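Porin (Pseudomonas aeruginosa, PDB 3T24) probably forms an outer-membrane channel for small carboxylate-containing solutes, as a beta-barrel porin of the OprD family. Local coordinates at residues M126-R131 against G290-L295; T172-G177 against F285-G290; K178-V183 against S251-N256. One frame throughout, in Å; residues are numbered along the deposited sequence.

Contact 1: M126-R131 against G290-L295; sequences MPNDSR and GADPYL. With SO4 (sulfate ion), chain F.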
loop_
_atom_site.group_PDB
_atom_site.type_symbol
_atom_site.label_atom_id
_atom_site.label_comp_id
_atom_site.label_asym_id
_atom_site.label_seq_id
_atom_site.Cartn_x
_atom_site.Cartn_y
_atom_site.Cartn_z
ATOM N N MET A 126 1.703 -2.129 4.959
ATOM C CA MET A 126 1.412 -1.038 4.030
ATOM C C MET A 126 -0.085 -0.815 3.981
ATOM O O MET A 126 -0.808 -1.532 3.304
ATOM C CB MET A 126 1.956 -1.307 2.621
ATOM C CG MET A 126 3.454 -1.423 2.567
ATOM S SD MET A 126 4.289 0.179 2.613
ATOM C CE MET A 126 3.614 0.911 1.125
ATOM N N PRO A 127 -0.548 0.192 4.721
ATOM C CA PRO A 127 -1.973 0.502 4.872
ATOM C C PRO A 127 -2.569 0.835 3.516
ATOM O O PRO A 127 -1.922 1.497 2.710
ATOM C CB PRO A 127 -1.955 1.733 5.775
ATOM C CG PRO A 127 -0.647 1.638 6.522
ATOM C CD PRO A 127 0.310 1.093 5.516
ATOM N N ASN A 128 -3.775 0.351 3.244
ATOM C CA ASN A 128 -4.418 0.693 1.989
ATOM C C ASN A 128 -4.858 2.159 1.891
ATOM O O ASN A 128 -5.399 2.722 2.850
ATOM C CB ASN A 128 -5.631 -0.181 1.725
ATOM C CG ASN A 128 -6.256 0.146 0.395
ATOM O OD1 ASN A 128 -7.187 0.941 0.319
ATOM N ND2 ASN A 128 -5.709 -0.419 -0.669
ATOM N N ASP A 129 -4.627 2.768 0.729
ATOM C CA ASP A 129 -5.215 4.069 0.431
ATOM C C ASP A 129 -5.510 4.241 -1.059
ATOM O O ASP A 129 -5.193 5.261 -1.658
ATOM C CB ASP A 129 -4.349 5.227 0.952
ATOM C CG ASP A 129 -5.047 6.574 0.804
ATOM O OD1 ASP A 129 -6.282 6.553 0.558
ATOM O OD2 ASP A 129 -4.376 7.635 0.943
ATOM N N SER A 130 -6.156 3.250 -1.639
ATOM C CA SER A 130 -6.424 3.245 -3.058
ATOM C C SER A 130 -7.884 3.584 -3.339
ATOM O O SER A 130 -8.234 3.866 -4.480
ATOM C CB SER A 130 -6.088 1.869 -3.650
ATOM O OG SER A 130 -6.959 0.880 -3.121
ATOM N N ARG A 131 -8.734 3.535 -2.312
ATOM C CA ARG A 131 -10.161 3.889 -2.454
ATOM C C ARG A 131 -10.421 5.346 -2.054
ATOM O O ARG A 131 -9.603 6.217 -2.314
ATOM C CB ARG A 131 -11.045 2.985 -1.593
ATOM C CG ARG A 131 -10.963 1.514 -1.907
ATOM C CD ARG A 131 -11.411 1.212 -3.312
ATOM N NE ARG A 131 -11.090 -0.164 -3.665
ATOM C CZ ARG A 131 -11.980 -1.149 -3.721
ATOM N NH1 ARG A 131 -13.263 -0.903 -3.462
ATOM N NH2 ARG A 131 -11.583 -2.376 -4.049
ATOM N N GLY A 290 -7.048 -6.095 4.548
ATOM C CA GLY A 290 -7.363 -4.715 4.287
ATOM C C GLY A 290 -6.130 -3.935 3.869
ATOM O O GLY A 290 -6.238 -2.946 3.154
ATOM N N ALA A 291 -4.950 -4.365 4.302
ATOM C CA ALA A 291 -3.756 -3.642 3.899
ATOM C C ALA A 291 -3.319 -4.096 2.519
ATOM O O ALA A 291 -3.897 -5.026 1.968
ATOM C CB ALA A 291 -2.638 -3.845 4.906
ATOM N N ASP A 292 -2.305 -3.426 1.981
ATOM C CA ASP A 292 -1.619 -3.837 0.758
ATOM C C ASP A 292 -0.412 -4.702 1.089
ATOM O O ASP A 292 0.349 -4.398 2.031
ATOM C CB ASP A 292 -1.065 -2.621 0.009
ATOM C CG ASP A 292 -2.149 -1.692 -0.504
ATOM O OD1 ASP A 292 -3.333 -2.068 -0.448
ATOM O OD2 ASP A 292 -1.807 -0.568 -0.953
ATOM N N PRO A 293 -0.172 -5.739 0.277
ATOM C CA PRO A 293 1.018 -6.526 0.570
ATOM C C PRO A 293 2.176 -5.817 -0.074
ATOM O O PRO A 293 2.061 -5.353 -1.195
ATOM C CB PRO A 293 0.752 -7.838 -0.169
ATOM C CG PRO A 293 0.007 -7.390 -1.401
ATOM C CD PRO A 293 -0.778 -6.126 -1.010
ATOM N N TYR A 294 3.291 -5.749 0.625
ATOM C CA TYR A 294 4.468 -5.174 0.049
ATOM C C TYR A 294 5.128 -6.182 -0.889
ATOM O O TYR A 294 6.065 -6.865 -0.505
ATOM C CB TYR A 294 5.401 -4.773 1.185
ATOM C CG TYR A 294 6.563 -3.929 0.753
ATOM C CD1 TYR A 294 6.363 -2.726 0.065
ATOM C CD2 TYR A 294 7.870 -4.313 1.055
ATOM C CE1 TYR A 294 7.450 -1.939 -0.331
ATOM C CE2 TYR A 294 8.955 -3.529 0.674
ATOM C CZ TYR A 294 8.744 -2.351 -0.017
ATOM O OH TYR A 294 9.836 -1.597 -0.397
ATOM N N LEU A 295 4.630 -6.262 -2.122
ATOM C CA LEU A 295 5.115 -7.224 -3.122
ATOM C C LEU A 295 5.247 -6.543 -4.485
ATOM O O LEU A 295 4.352 -5.825 -4.912
ATOM C CB LEU A 295 4.133 -8.412 -3.244
ATOM C CG LEU A 295 3.929 -9.290 -1.997
ATOM C CD1 LEU A 295 2.728 -10.237 -2.141
ATOM C CD2 LEU A 295 5.211 -10.070 -1.642
HETATM S S SO4 F . -8.217 -2.181 -3.880
HETATM O O1 SO4 F . -6.788 -2.407 -4.084
HETATM O O2 SO4 F . -8.530 -0.756 -3.954
HETATM O O3 SO4 F . -9.020 -2.840 -4.902
HETATM O O4 SO4 F . -8.560 -2.708 -2.558
HETATM O O HOH W 1 1.258 -5.107 4.482
HETATM O O HOH W 2 -2.792 2.041 -1.392
#

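Contact 2: T172-G177 against F285-G290; sequences TITGGG and FAYING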
loop_
_atom_site.group_PDB
_atom_site.type_symbol
_atom_site.label_atom_id
_atom_site.label_comp_id
_atom_site.label_asym_id
_atom_site.label_seq_id
_atom_site.Cartn_x
_atom_site.Cartn_y
_atom_site.Cartn_z
ATOM N N THR A 172 -7.426 -9.019 11.060
ATOM C CA THR A 172 -7.367 -10.399 10.624
ATOM C C THR A 172 -6.328 -10.499 9.530
ATOM O O THR A 172 -5.627 -9.532 9.226
ATOM C CB THR A 172 -8.725 -10.956 10.090
ATOM O OG1 THR A 172 -9.218 -10.140 9.026
ATOM C CG2 THR A 172 -9.787 -11.032 11.181
ATOM N N ILE A 173 -6.247 -11.678 8.928
ATOM C CA ILE A 173 -5.282 -11.914 7.880
ATOM C C ILE A 173 -6.003 -11.908 6.536
ATOM O O ILE A 173 -7.176 -12.260 6.437
ATOM C CB ILE A 173 -4.570 -13.261 8.091
ATOM C CG1 ILE A 173 -3.241 -13.278 7.337
ATOM C CG2 ILE A 173 -5.502 -14.452 7.657
ATOM C CD1 ILE A 173 -2.449 -14.564 7.523
ATOM N N THR A 174 -5.318 -11.482 5.496
ATOM C CA THR A 174 -5.894 -11.612 4.166
ATOM C C THR A 174 -6.040 -13.090 3.813
ATOM O O THR A 174 -5.075 -13.848 3.883
ATOM C CB THR A 174 -5.013 -10.935 3.136
ATOM O OG1 THR A 174 -4.720 -9.600 3.581
ATOM C CG2 THR A 174 -5.728 -10.901 1.751
ATOM N N GLY A 175 -7.244 -13.507 3.444
ATOM C CA GLY A 175 -7.468 -14.905 3.115
ATOM C C GLY A 175 -8.081 -15.083 1.737
ATOM O O GLY A 175 -8.170 -14.133 0.963
ATOM N N GLY A 176 -8.508 -16.298 1.421
ATOM C CA GLY A 176 -9.271 -16.515 0.200
ATOM C C GLY A 176 -8.420 -16.838 -1.015
ATOM O O GLY A 176 -7.245 -17.162 -0.868
ATOM N N GLY A 177 -9.023 -16.753 -2.205
ATOM C CA GLY A 177 -8.378 -17.152 -3.446
ATOM C C GLY A 177 -7.704 -18.514 -3.302
ATOM O O GLY A 177 -8.240 -19.422 -2.692
ATOM N N PHE A 285 1.561 -15.423 0.479
ATOM C CA PHE A 285 2.049 -14.329 1.340
ATOM C C PHE A 285 1.098 -13.915 2.476
ATOM O O PHE A 285 -0.122 -13.872 2.296
ATOM C CB PHE A 285 2.352 -13.122 0.472
ATOM C CG PHE A 285 3.086 -12.024 1.183
ATOM C CD1 PHE A 285 4.353 -12.243 1.697
ATOM C CD2 PHE A 285 2.514 -10.762 1.320
ATOM C CE1 PHE A 285 5.041 -11.222 2.357
ATOM C CE2 PHE A 285 3.192 -9.746 1.954
ATOM C CZ PHE A 285 4.459 -9.964 2.472
ATOM N N ALA A 286 1.662 -13.623 3.644
ATOM C CA ALA A 286 0.867 -13.206 4.812
ATOM C C ALA A 286 0.850 -11.687 5.016
ATOM O O ALA A 286 1.916 -11.054 5.113
ATOM C CB ALA A 286 1.378 -13.885 6.077
ATOM N N TYR A 287 -0.350 -11.105 5.077
ATOM C CA TYR A 287 -0.482 -9.660 5.378
ATOM C C TYR A 287 -1.836 -9.279 5.964
ATOM O O TYR A 287 -2.831 -9.962 5.728
ATOM C CB TYR A 287 -0.131 -8.773 4.169
ATOM C CG TYR A 287 -1.000 -8.952 2.922
ATOM C CD1 TYR A 287 -1.858 -7.941 2.496
ATOM C CD2 TYR A 287 -0.922 -10.103 2.153
ATOM C CE1 TYR A 287 -2.624 -8.082 1.344
ATOM C CE2 TYR A 287 -1.681 -10.255 1.001
ATOM C CZ TYR A 287 -2.534 -9.244 0.599
ATOM O OH TYR A 287 -3.303 -9.390 -0.549
ATOM N N ILE A 288 -1.856 -8.203 6.753
ATOM C CA ILE A 288 -3.084 -7.782 7.434
ATOM C C ILE A 288 -4.214 -7.606 6.436
ATOM O O ILE A 288 -4.037 -7.011 5.374
ATOM C CB ILE A 288 -2.890 -6.483 8.300
ATOM C CG1 ILE A 288 -1.926 -6.766 9.462
ATOM C CG2 ILE A 288 -4.213 -5.973 8.864
ATOM C CD1 ILE A 288 -1.135 -5.556 9.895
ATOM N N ASN A 289 -5.372 -8.156 6.781
ATOM C CA ASN A 289 -6.530 -8.048 5.924
ATOM C C ASN A 289 -6.948 -6.574 5.783
ATOM O O ASN A 289 -7.167 -5.900 6.777
ATOM C CB ASN A 289 -7.676 -8.863 6.500
ATOM C CG ASN A 289 -8.871 -8.885 5.585
ATOM O OD1 ASN A 289 -8.728 -8.944 4.378
ATOM N ND2 ASN A 289 -10.048 -8.797 6.146
ATOM N N GLY A 290 -7.048 -6.095 4.548
ATOM C CA GLY A 290 -7.363 -4.715 4.287
ATOM C C GLY A 290 -6.130 -3.935 3.869
ATOM O O GLY A 290 -6.238 -2.946 3.154
HETATM O O HOH W 3 -7.367 -6.490 9.566
HETATM O O HOH W 4 -2.492 -12.956 4.019
HETATM O O HOH W 5 -5.809 -7.020 2.298
HETATM O O HOH W 6 -9.306 -11.621 3.268
#

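Contact 3: K178-V183 against S251-N256; sequences KRQIVV and SSNVDN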
loop_
_atom_site.group_PDB
_atom_site.type_symbol
_atom_site.label_atom_id
_atom_site.label_comp_id
_atom_site.label_asym_id
_atom_site.label_seq_id
_atom_site.Cartn_x
_atom_site.Cartn_y
_atom_site.Cartn_z
ATOM N N LYS A 178 -6.502 -18.653 -3.830
ATOM C CA LYS A 178 -5.764 -19.892 -3.635
ATOM C C LYS A 178 -4.549 -19.668 -2.724
ATOM O O LYS A 178 -3.527 -20.334 -2.880
ATOM C CB LYS A 178 -5.347 -20.459 -4.995
ATOM C CG LYS A 178 -6.527 -20.800 -5.891
ATOM C CD LYS A 178 -7.376 -21.895 -5.256
ATOM C CE LYS A 178 -8.488 -22.313 -6.198
ATOM N NZ LYS A 178 -9.255 -23.434 -5.648
ATOM N N ARG A 179 -4.666 -18.708 -1.804
ATOM C CA ARG A 179 -3.615 -18.417 -0.823
ATOM C C ARG A 179 -3.482 -19.603 0.099
ATOM O O ARG A 179 -2.408 -19.893 0.636
ATOM C CB ARG A 179 -3.946 -17.156 0.009
ATOM C CG ARG A 179 -3.941 -15.858 -0.782
ATOM C CD ARG A 179 -4.293 -14.630 0.076
ATOM N NE ARG A 179 -4.210 -13.388 -0.711
ATOM C CZ ARG A 179 -5.266 -12.849 -1.300
ATOM N NH1 ARG A 179 -6.444 -13.432 -1.169
ATOM N NH2 ARG A 179 -5.161 -11.741 -1.999
ATOM N N GLN A 180 -4.605 -20.272 0.304
ATOM C CA GLN A 180 -4.579 -21.501 1.040
ATOM C C GLN A 180 -4.190 -21.242 2.524
ATOM O O GLN A 180 -3.671 -22.103 3.255
ATOM C CB GLN A 180 -3.635 -22.378 0.265
ATOM C CG GLN A 180 -2.649 -23.067 1.030
ATOM C CD GLN A 180 -3.202 -24.319 1.546
ATOM O OE1 GLN A 180 -4.415 -24.532 1.528
ATOM N NE2 GLN A 180 -2.332 -25.160 2.038
ATOM N N ILE A 181 -4.471 -20.018 2.962
ATOM C CA ILE A 181 -4.321 -19.656 4.362
ATOM C C ILE A 181 -5.532 -20.098 5.176
ATOM O O ILE A 181 -6.676 -19.782 4.869
ATOM C CB ILE A 181 -4.111 -18.163 4.531
ATOM C CG1 ILE A 181 -2.726 -17.788 3.999
ATOM C CG2 ILE A 181 -4.287 -17.783 5.980
ATOM C CD1 ILE A 181 -2.562 -16.342 3.742
ATOM N N VAL A 182 -5.269 -20.867 6.210
ATOM C CA VAL A 182 -6.337 -21.462 6.977
ATOM C C VAL A 182 -6.156 -21.098 8.436
ATOM O O VAL A 182 -5.079 -21.234 9.008
ATOM C CB VAL A 182 -6.384 -23.030 6.802
ATOM C CG1 VAL A 182 -7.336 -23.641 7.793
ATOM C CG2 VAL A 182 -6.812 -23.390 5.379
ATOM N N VAL A 183 -7.246 -20.685 9.046
ATOM C CA VAL A 183 -7.193 -20.070 10.349
ATOM C C VAL A 183 -8.276 -20.681 11.223
ATOM O O VAL A 183 -9.346 -21.055 10.723
ATOM C CB VAL A 183 -7.375 -18.526 10.140
ATOM C CG1 VAL A 183 -8.458 -17.939 11.010
ATOM C CG2 VAL A 183 -6.044 -17.797 10.268
ATOM N N SER A 251 -2.350 -20.478 15.579
ATOM C CA SER A 251 -3.749 -20.690 15.248
ATOM C C SER A 251 -4.036 -20.536 13.767
ATOM O O SER A 251 -5.192 -20.433 13.391
ATOM C CB SER A 251 -4.656 -19.773 16.075
ATOM O OG SER A 251 -4.565 -20.069 17.466
ATOM N N SER A 252 -2.982 -20.549 12.943
ATOM C CA SER A 252 -3.126 -20.616 11.484
ATOM C C SER A 252 -2.204 -21.681 10.906
ATOM O O SER A 252 -1.551 -22.385 11.645
ATOM C CB SER A 252 -2.781 -19.282 10.834
ATOM O OG SER A 252 -1.389 -19.052 10.902
ATOM N N ASN A 253 -2.134 -21.768 9.578
ATOM C CA ASN A 253 -1.224 -22.706 8.918
ATOM C C ASN A 253 -0.218 -21.935 8.079
ATOM O O ASN A 253 0.458 -22.508 7.222
ATOM C CB ASN A 253 -1.983 -23.684 8.009
ATOM C CG ASN A 253 -2.593 -22.987 6.789
ATOM O OD1 ASN A 253 -2.832 -21.761 6.809
ATOM N ND2 ASN A 253 -2.864 -23.756 5.731
ATOM N N VAL A 254 -0.145 -20.630 8.313
ATOM C CA VAL A 254 0.748 -19.780 7.543
ATOM C C VAL A 254 2.157 -20.369 7.450
ATOM O O VAL A 254 2.762 -20.739 8.452
ATOM C CB VAL A 254 0.805 -18.330 8.111
ATOM C CG1 VAL A 254 2.027 -17.581 7.559
ATOM C CG2 VAL A 254 -0.505 -17.579 7.802
ATOM N N ASP A 255 2.676 -20.437 6.234
ATOM C CA ASP A 255 4.012 -20.975 5.992
ATOM C C ASP A 255 4.461 -20.544 4.597
ATOM O O ASP A 255 4.079 -21.153 3.587
ATOM C CB ASP A 255 3.999 -22.495 6.104
ATOM C CG ASP A 255 5.238 -23.127 5.505
ATOM O OD1 ASP A 255 6.347 -22.632 5.807
ATOM O OD2 ASP A 255 5.099 -24.093 4.711
ATOM N N ASN A 256 5.243 -19.472 4.534
ATOM C CA ASN A 256 5.499 -18.843 3.253
ATOM C C ASN A 256 6.861 -18.204 3.159
ATOM O O ASN A 256 7.348 -17.579 4.110
ATOM C CB ASN A 256 4.404 -17.793 2.964
ATOM C CG ASN A 256 4.691 -16.952 1.713
ATOM O OD1 ASN A 256 5.158 -15.807 1.798
ATOM N ND2 ASN A 256 4.370 -17.500 0.557
#

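Contact 1: M126-R131 against G290-L295
Gly290 meets Asn128 through its carbonyl, whose O lies 3.2 Å from Asn128 CB, a close polar-to-aliphatic approach. The methyl of Ala291 rests beside the carbonyl of Met126, with CB 3.4 Å from Met126 O. Asp292 then grips that same carbonyl from its backbone: its N donates to Met126 O at 2.8 Å, and a water joins Asp292 O to Met126 N. Its carboxylate turns to Asn128, where ND2 donates to the syn lone pair of Asp292 OD1 at 2.9 Å with a nearly straight N-H...O angle of 171°. The acceptor lies in the amide plane, while the two flat groups stand 81° apart. The second N-H of Asn128 ND2 goes to Ser130 OG at 3.0 Å, so two bonds fix the amide's rotation; Asn128 OD1 closes an Asx turn with Ser130 N and also accepts from Arg163. Asp292 OD2 takes a water proton, and that water accepts from Asp129 N. Tyr294, which also engages Arg242 by cation-pi, receives Met126: CG is 4.1 Å from Tyr294 CD1, and SD sits 5.2 Å from the ring centroid, 44° off the normal, an oblique Met-aromatic contact. Nearby, Arg131, Arg163 and Arg391 hold a sulfate, probably from the crystallisation liquor. Two long loops meeting near the chain's centre are consistent with the inward-folded constriction of OprD-family channels.

Contact 2: T172-G177 against F285-G290
Thr174 lies over one face of the Tyr287 ring and bonds to that residue's backbone as well. Its CB stands 4.0 Å from the ring centroid, only 12° off the normal, which meets the geometry of a CH-pi contact. From CB the side chain forks. With chi1 at -51°, OG1 is anti to the carbonyl carbon and beside the backbone N, and both donate to one acceptor: Thr174 OG1 to Tyr287 O at 2.9 Å, and Thr174 N to Tyr287 O also at 2.9 Å. The N bond runs nearly in line with the carbonyl, whereas OG1 comes from above the carbonyl plane. OG1 also sits above the ring, offset toward its rim, and accepts from a water that itself accepts from Gly290 N. The other branch, CG2, reaches the phenol end, 3.7 Å from Tyr287 OH, an oxygen hydrogen-bonded to Asp303. Alongside, Asn289 N donates to Thr172 O at 2.8 Å, almost perfectly straight at 178°, and Ile173 CD1 touches Ala286 CB. Two donors on a single carbonyl, with the CB of the same threonine over the ring of that residue, imply that Tyr287 is constrained at both its backbone and its side chain.

Contact 3: K178-V183 against S251-N256
Asn253 reaches over to the backbone of Gln180 and Val182, and its hydrogen bonds dominate the contact. ND2 donates to Gln180 O at 3.1 Å, with the acceptor in the amide plane. OD1 accepts from Val182 N at 2.7 Å with an N-H...O angle of 165°, the donor standing above the carbonyl plane. A chi1 of 68° places CG between the backbone N and the carbonyl carbon. The amide pairs with an acceptor and a donor two residues apart, using its N-H and its C=O together. A backbone bond from Asn253 N to Val182 O is weak. Val182 O also lies 3.2 Å from Asn253 OD1, two acceptors side by side, an approach that should cost some electrostatic energy.

Other polar contacts are a CA-H...O approach, with Ser252 CA 3.2 Å from Val182 O, and bonds of the flanking side chains: Ser252 OG accepts from Val254 N, closing an ST turn, and is also bonded to Phe217 O, while Gln180 turns its NE2 to Asp282 O.

Apolar packing is thin and distributed along the segments. Val183 CG2 meets Ser252 CB at 3.6 Å, and Ile181 CG2 approaches Val254 CG2 at 4.2 Å. The Val182 side chain lies against the amide of Asn253, its CB 3.8 Å from Asn253 ND2.

The touching parts run 160° apart, nearly antiparallel, with a single bridge between Val183 and Ser252. This is the joining of two inter-strand loops at the rim of a beta barrel, the long loop between strands 150-161 and 192-200 meeting the short one that leads into strand 255-267.

In the fold
The three contacts form a chain from the lumen outward: their centres lie about 3, 13 and 21 Å from the chain's centre for contacts 1, 2 and 3. Contacts 1 and 2 share Gly290, with centres 11 Å apart, and Leu295 CD1 packs on Phe285 CD2 at 3.5 Å. Contacts 2 and 3 are 9 Å apart between centres and touch where Ile173 CD1 meets Val254 CG2 at 3.6 Å. Contacts 1 and 3 do not touch, their nearest atoms being about 7 Å apart. The 285-295 run therefore links the 126-131 loop, beside the sulfate and its arginines, to 172-177, and both 285-290 and 172-177 touch contact 3. Contact 3 is nested within contact 2, and contact 2 within contact 1.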